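Local atomic coordinates of 3-dehydroquinate dehydratase (Clostridium difficile, PDB entry 4H3D), a protein that catalyses the cis-dehydration of 3-dehydroquinate to 3-dehydroshikimate, the third step of the chorismate pathway, through a covalent imine intermediate. Residues N30-K42 / V68-P80. Residues are numbered along the deposited sequence; the frame is centred on the assembly and turned at random.
Sequences NKKDIIKEAKELK and VLYELRSYIHDIP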
loop_
_atom_site.group_PDB
_atom_site.type_symbol
_atom_site.label_atom_id
_atom_site.label_comp_id
_atom_site.label_asym_id
_atom_site.label_seq_id
_atom_site.Cartn_x
_atom_site.Cartn_y
_atom_site.Cartn_z
ATOM N N ASN B 30 -21.675 23.508 11.905
ATOM C CA ASN B 30 -21.900 24.529 12.936
ATOM C C ASN B 30 -20.914 24.381 14.101
ATOM O O ASN B 30 -20.206 23.382 14.204
ATOM C CB ASN B 30 -23.349 24.462 13.430
ATOM C CG ASN B 30 -23.739 23.077 13.930
ATOM O OD1 ASN B 30 -23.042 22.469 14.748
ATOM N ND2 ASN B 30 -24.873 22.583 13.456
ATOM N N LYS B 31 -20.862 25.381 14.970
ATOM C CA LYS B 31 -19.908 25.383 16.101
ATOM C C LYS B 31 -19.986 24.139 16.997
ATOM O O LYS B 31 -18.957 23.571 17.374
ATOM C CB LYS B 31 -20.092 26.641 16.963
ATOM C CG LYS B 31 -19.004 26.819 18.020
ATOM C CD LYS B 31 -18.948 28.259 18.553
ATOM C CE LYS B 31 -20.045 28.562 19.525
ATOM N NZ LYS B 31 -19.816 27.878 20.816
ATOM N N LYS B 32 -21.200 23.736 17.337
ATOM C CA LYS B 32 -21.418 22.577 18.190
ATOM C C LYS B 32 -20.802 21.304 17.586
ATOM O O LYS B 32 -20.084 20.569 18.264
ATOM C CB LYS B 32 -22.918 22.376 18.413
ATOM C CG LYS B 32 -23.281 21.137 19.201
ATOM C CD LYS B 32 -24.796 20.951 19.305
ATOM C CE LYS B 32 -25.139 19.641 20.011
ATOM N NZ LYS B 32 -26.614 19.418 20.120
ATOM N N ASP B 33 -21.083 21.065 16.310
ATOM C CA ASP B 33 -20.611 19.863 15.623
ATOM C C ASP B 33 -19.080 19.856 15.459
ATOM O O ASP B 33 -18.440 18.820 15.632
ATOM C CB ASP B 33 -21.317 19.713 14.264
ATOM C CG ASP B 33 -22.831 19.415 14.404
ATOM O OD1 ASP B 33 -23.322 19.299 15.545
ATOM O OD2 ASP B 33 -23.521 19.306 13.370
ATOM N N ILE B 34 -18.514 21.018 15.142
ATOM C CA ILE B 34 -17.059 21.188 14.996
ATOM C C ILE B 34 -16.339 20.827 16.303
ATOM O O ILE B 34 -15.366 20.062 16.304
ATOM C CB ILE B 34 -16.740 22.639 14.561
ATOM C CG1 ILE B 34 -17.189 22.838 13.108
ATOM C CG2 ILE B 34 -15.248 22.959 14.688
ATOM C CD1 ILE B 34 -17.199 24.266 12.653
ATOM N N ILE B 35 -16.836 21.353 17.414
ATOM C CA ILE B 35 -16.239 21.073 18.716
ATOM C C ILE B 35 -16.411 19.602 19.076
ATOM O O ILE B 35 -15.499 18.985 19.621
ATOM C CB ILE B 35 -16.832 21.986 19.828
ATOM C CG1 ILE B 35 -16.512 23.459 19.524
ATOM C CG2 ILE B 35 -16.295 21.589 21.201
ATOM C CD1 ILE B 35 -15.032 23.734 19.242
ATOM N N LYS B 36 -17.578 19.041 18.757
ATOM C CA LYS B 36 -17.847 17.627 19.010
ATOM C C LYS B 36 -16.825 16.784 18.236
ATOM O O LYS B 36 -16.238 15.842 18.786
ATOM C CB LYS B 36 -19.283 17.273 18.601
ATOM C CG LYS B 36 -19.816 15.952 19.152
ATOM C CD LYS B 36 -19.183 14.734 18.486
ATOM C CE LYS B 36 -19.756 13.424 19.028
ATOM N NZ LYS B 36 -21.238 13.336 18.829
ATOM N N GLU B 37 -16.600 17.132 16.970
ATOM C CA GLU B 37 -15.595 16.433 16.160
ATOM C C GLU B 37 -14.202 16.594 16.771
ATOM O O GLU B 37 -13.446 15.639 16.848
ATOM C CB GLU B 37 -15.574 16.959 14.715
ATOM C CG GLU B 37 -16.701 16.491 13.822
ATOM C CD GLU B 37 -16.678 17.222 12.477
ATOM O OE1 GLU B 37 -16.191 16.644 11.462
ATOM O OE2 GLU B 37 -17.087 18.404 12.454
ATOM N N ALA B 38 -13.876 17.813 17.202
ATOM C CA ALA B 38 -12.572 18.104 17.805
ATOM C C ALA B 38 -12.309 17.260 19.060
ATOM O O ALA B 38 -11.192 16.767 19.268
ATOM C CB ALA B 38 -12.463 19.594 18.130
ATOM N N LYS B 39 -13.336 17.081 19.884
ATOM C CA LYS B 39 -13.202 16.277 21.109
ATOM C C LYS B 39 -12.953 14.795 20.802
ATOM O O LYS B 39 -12.301 14.106 21.574
ATOM C CB LYS B 39 -14.401 16.503 22.036
ATOM C CG LYS B 39 -14.374 17.921 22.633
ATOM C CD LYS B 39 -15.702 18.388 23.206
ATOM C CE LYS B 39 -16.085 17.671 24.472
ATOM N NZ LYS B 39 -17.345 18.248 25.023
ATOM N N GLU B 40 -13.439 14.321 19.658
ATOM C CA GLU B 40 -13.172 12.949 19.227
ATOM C C GLU B 40 -11.721 12.788 18.718
ATOM O O GLU B 40 -11.202 11.668 18.643
ATOM C CB GLU B 40 -14.141 12.535 18.112
ATOM C CG GLU B 40 -15.600 12.448 18.534
ATOM C CD GLU B 40 -15.866 11.322 19.517
ATOM O OE1 GLU B 40 -16.832 11.437 20.302
ATOM O OE2 GLU B 40 -15.108 10.328 19.513
ATOM N N LEU B 41 -11.068 13.896 18.365
ATOM C CA LEU B 41 -9.711 13.836 17.805
ATOM C C LEU B 41 -8.594 14.293 18.746
ATOM O O LEU B 41 -7.421 14.038 18.474
ATOM C CB LEU B 41 -9.633 14.712 16.547
ATOM C CG LEU B 41 -10.582 14.435 15.382
ATOM C CD1 LEU B 41 -10.408 15.512 14.289
ATOM C CD2 LEU B 41 -10.365 13.045 14.816
ATOM N N LYS B 42 -8.938 14.952 19.846
ATOM C CA LYS B 42 -7.914 15.579 20.690
ATOM C C LYS B 42 -6.884 14.640 21.334
ATOM O O LYS B 42 -5.757 15.070 21.611
ATOM C CB LYS B 42 -8.539 16.477 21.768
ATOM C CG LYS B 42 -8.925 15.778 23.052
ATOM C CD LYS B 42 -9.266 16.788 24.150
ATOM C CE LYS B 42 -10.700 17.250 24.084
ATOM N NZ LYS B 42 -11.601 16.180 24.586
ATOM N N VAL B 68 -15.288 30.197 16.566
ATOM C CA VAL B 68 -15.098 28.743 16.511
ATOM C C VAL B 68 -13.618 28.410 16.677
ATOM O O VAL B 68 -13.244 27.524 17.450
ATOM C CB VAL B 68 -15.628 28.141 15.194
ATOM C CG1 VAL B 68 -15.294 26.655 15.114
ATOM C CG2 VAL B 68 -17.116 28.362 15.086
ATOM N N LEU B 69 -12.778 29.152 15.983
ATOM C CA LEU B 69 -11.336 28.940 16.055
ATOM C C LEU B 69 -10.819 29.032 17.502
ATOM O O LEU B 69 -9.992 28.200 17.910
ATOM C CB LEU B 69 -10.628 29.951 15.182
ATOM C CG LEU B 69 -9.128 29.804 15.024
ATOM C CD1 LEU B 69 -8.789 28.416 14.488
ATOM C CD2 LEU B 69 -8.597 30.919 14.109
ATOM N N TYR B 70 -11.310 30.034 18.259
ATOM C CA TYR B 70 -10.929 30.214 19.680
ATOM C C TYR B 70 -11.231 28.973 20.472
ATOM O O TYR B 70 -10.379 28.466 21.196
ATOM C CB TYR B 70 -11.731 31.318 20.415
ATOM C CG TYR B 70 -11.839 32.691 19.822
ATOM C CD1 TYR B 70 -10.884 33.195 18.940
ATOM C CD2 TYR B 70 -12.875 33.557 20.263
ATOM C CE1 TYR B 70 -11.007 34.501 18.434
ATOM C CE2 TYR B 70 -12.996 34.837 19.788
ATOM C CZ TYR B 70 -12.070 35.317 18.875
ATOM O OH TYR B 70 -12.212 36.600 18.415
ATOM N N GLU B 71 -12.479 28.522 20.381
ATOM C CA GLU B 71 -12.912 27.344 21.109
ATOM C C GLU B 71 -12.168 26.096 20.679
ATOM O O GLU B 71 -11.690 25.341 21.504
ATOM C CB GLU B 71 -14.408 27.123 20.954
ATOM C CG GLU B 71 -15.233 28.158 21.655
ATOM C CD GLU B 71 -16.663 27.713 21.892
ATOM O OE1 GLU B 71 -16.895 26.480 21.982
ATOM O OE2 GLU B 71 -17.544 28.594 22.017
ATOM N N LEU B 72 -12.082 25.896 19.374
ATOM C CA LEU B 72 -11.396 24.760 18.820
ATOM C C LEU B 72 -9.960 24.699 19.361
ATOM O O LEU B 72 -9.506 23.654 19.834
ATOM C CB LEU B 72 -11.402 24.874 17.293
ATOM C CG LEU B 72 -10.777 23.771 16.448
ATOM C CD1 LEU B 72 -11.392 22.422 16.759
ATOM C CD2 LEU B 72 -10.970 24.125 14.956
ATOM N N ARG B 73 -9.271 25.840 19.330
ATOM C CA ARG B 73 -7.884 25.914 19.772
ATOM C C ARG B 73 -7.781 25.442 21.218
ATOM O O ARG B 73 -6.870 24.673 21.567
ATOM C CB ARG B 73 -7.370 27.354 19.737
ATOM C CG ARG B 73 -6.076 27.551 19.047
ATOM C CD ARG B 73 -5.053 26.424 19.216
ATOM N NE ARG B 73 -4.316 26.348 17.969
ATOM C CZ ARG B 73 -3.530 25.349 17.583
ATOM N NH1 ARG B 73 -3.323 24.279 18.344
ATOM N NH2 ARG B 73 -2.946 25.441 16.412
ATOM N N SER B 74 -8.721 25.896 22.055
ATOM C CA SER B 74 -8.724 25.555 23.484
ATOM C C SER B 74 -8.864 24.054 23.732
ATOM O O SER B 74 -8.302 23.538 24.693
ATOM C CB SER B 74 -9.835 26.307 24.237
ATOM O OG SER B 74 -11.123 25.773 23.961
ATOM N N TYR B 75 -9.619 23.362 22.874
ATOM C CA TYR B 75 -9.816 21.902 23.019
ATOM C C TYR B 75 -8.678 21.042 22.454
ATOM O O TYR B 75 -8.394 19.984 22.993
ATOM C CB TYR B 75 -11.129 21.429 22.371
ATOM C CG TYR B 75 -12.366 21.658 23.196
ATOM C CD1 TYR B 75 -12.703 20.791 24.234
ATOM C CD2 TYR B 75 -13.219 22.717 22.921
ATOM C CE1 TYR B 75 -13.855 20.995 24.999
ATOM C CE2 TYR B 75 -14.374 22.930 23.671
ATOM C CZ TYR B 75 -14.686 22.066 24.709
ATOM O OH TYR B 75 -15.823 22.273 25.451
ATOM N N ILE B 76 -8.047 21.465 21.359
ATOM C CA ILE B 76 -6.995 20.632 20.750
ATOM C C ILE B 76 -5.601 20.945 21.274
ATOM O O ILE B 76 -4.624 20.258 20.927
ATOM C CB ILE B 76 -7.003 20.694 19.230
ATOM C CG1 ILE B 76 -6.477 22.037 18.718
ATOM C CG2 ILE B 76 -8.394 20.402 18.712
ATOM C CD1 ILE B 76 -6.287 22.040 17.208
ATOM N N HIS B 77 -5.523 21.990 22.098
ATOM C CA HIS B 77 -4.288 22.403 22.758
ATOM C C HIS B 77 -3.155 22.683 21.772
ATOM O O HIS B 77 -3.249 23.609 20.986
ATOM C CB HIS B 77 -3.867 21.362 23.813
ATOM C CG HIS B 77 -3.047 21.936 24.935
ATOM N ND1 HIS B 77 -1.679 22.114 24.855
ATOM C CD2 HIS B 77 -3.409 22.368 26.170
ATOM C CE1 HIS B 77 -1.239 22.635 25.987
ATOM N NE2 HIS B 77 -2.267 22.797 26.803
ATOM N N ASP B 78 -2.098 21.880 21.805
ATOM C CA ASP B 78 -0.950 22.128 20.957
ATOM C C ASP B 78 -0.887 21.248 19.718
ATOM O O ASP B 78 0.155 21.161 19.102
ATOM C CB ASP B 78 0.347 22.007 21.765
ATOM C CG ASP B 78 0.531 23.162 22.750
ATOM O OD1 ASP B 78 0.316 24.342 22.349
ATOM O OD2 ASP B 78 0.906 22.889 23.918
ATOM N N ILE B 79 -1.997 20.611 19.344
ATOM C CA ILE B 79 -2.022 19.823 18.102
ATOM C C ILE B 79 -1.943 20.810 16.919
ATOM O O ILE B 79 -2.671 21.800 16.898
ATOM C CB ILE B 79 -3.308 18.971 17.998
ATOM C CG1 ILE B 79 -3.304 17.874 19.057
ATOM C CG2 ILE B 79 -3.413 18.317 16.628
ATOM C CD1 ILE B 79 -4.576 17.022 19.076
ATOM N N PRO B 80 -1.040 20.570 15.952
ATOM C CA PRO B 80 -1.002 21.495 14.815
ATOM C C PRO B 80 -2.359 21.594 14.106
ATOM O O PRO B 80 -3.019 20.579 13.892
ATOM C CB PRO B 80 0.039 20.876 13.889
ATOM C CG PRO B 80 0.976 20.108 14.817
ATOM C CD PRO B 80 0.150 19.702 16.021
#
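Ala-38 and Leu-72 meet at the middle of segments 31-41 and 68-76 of two nearly parallel helices, whose axes cross at -16° and come within 9.5 Å. The methyl CB of Ala-38 lies 3.3 Å from Leu-72 CD1, tighter than usual for two carbons. The small side chain lets the leucine branch come close to the neighbouring helix.

The apolar packing extends both ways from there. Toward the C-terminal ends, Ala-38 CB also meets Ile-76 CG2, at 4.2 Å. Toward the N-terminal ends, Ile-34 CG2 touches Val-68 CG1 at 3.7 Å, the two side chains crossing at about a right angle. Both also pack on Trp-51 of strand 48-52, a 3-dehydroquinate-binding residue. The CD1 end of Ile-35 reaches the backbone of Leu-72. Ile-35 CG2, the other branch, stands anti to the backbone N (chi1 -63° for CG1) and meets Tyr-75 CE2 at 3.4 Å.

The Tyr-75 ring is also lined by two lysine chains. Lys-39 CD lies 3.7 Å from Tyr-75 CE1, and Lys-42 brings CE to the ring edge, near its plane. Past the end of helix 68-76, Ile-79 CD1 rests 3.4 Å from Lys-42 O.

One salt bridge joins the helices. Lys-31 bends at its last two torsions, and its NZ meets Glu-71 OE2 at 2.7 Å, from above the carboxylate plane. The aliphatic part of this lysine passes along Val-68 CG2.

Ile-34 and Leu-41 also pack on strand 21-26, and Ile-76 on strands 48-52 and 81-84. This is the side-by-side packing of successive outer helices in the TIM barrel of type I dehydroquinases.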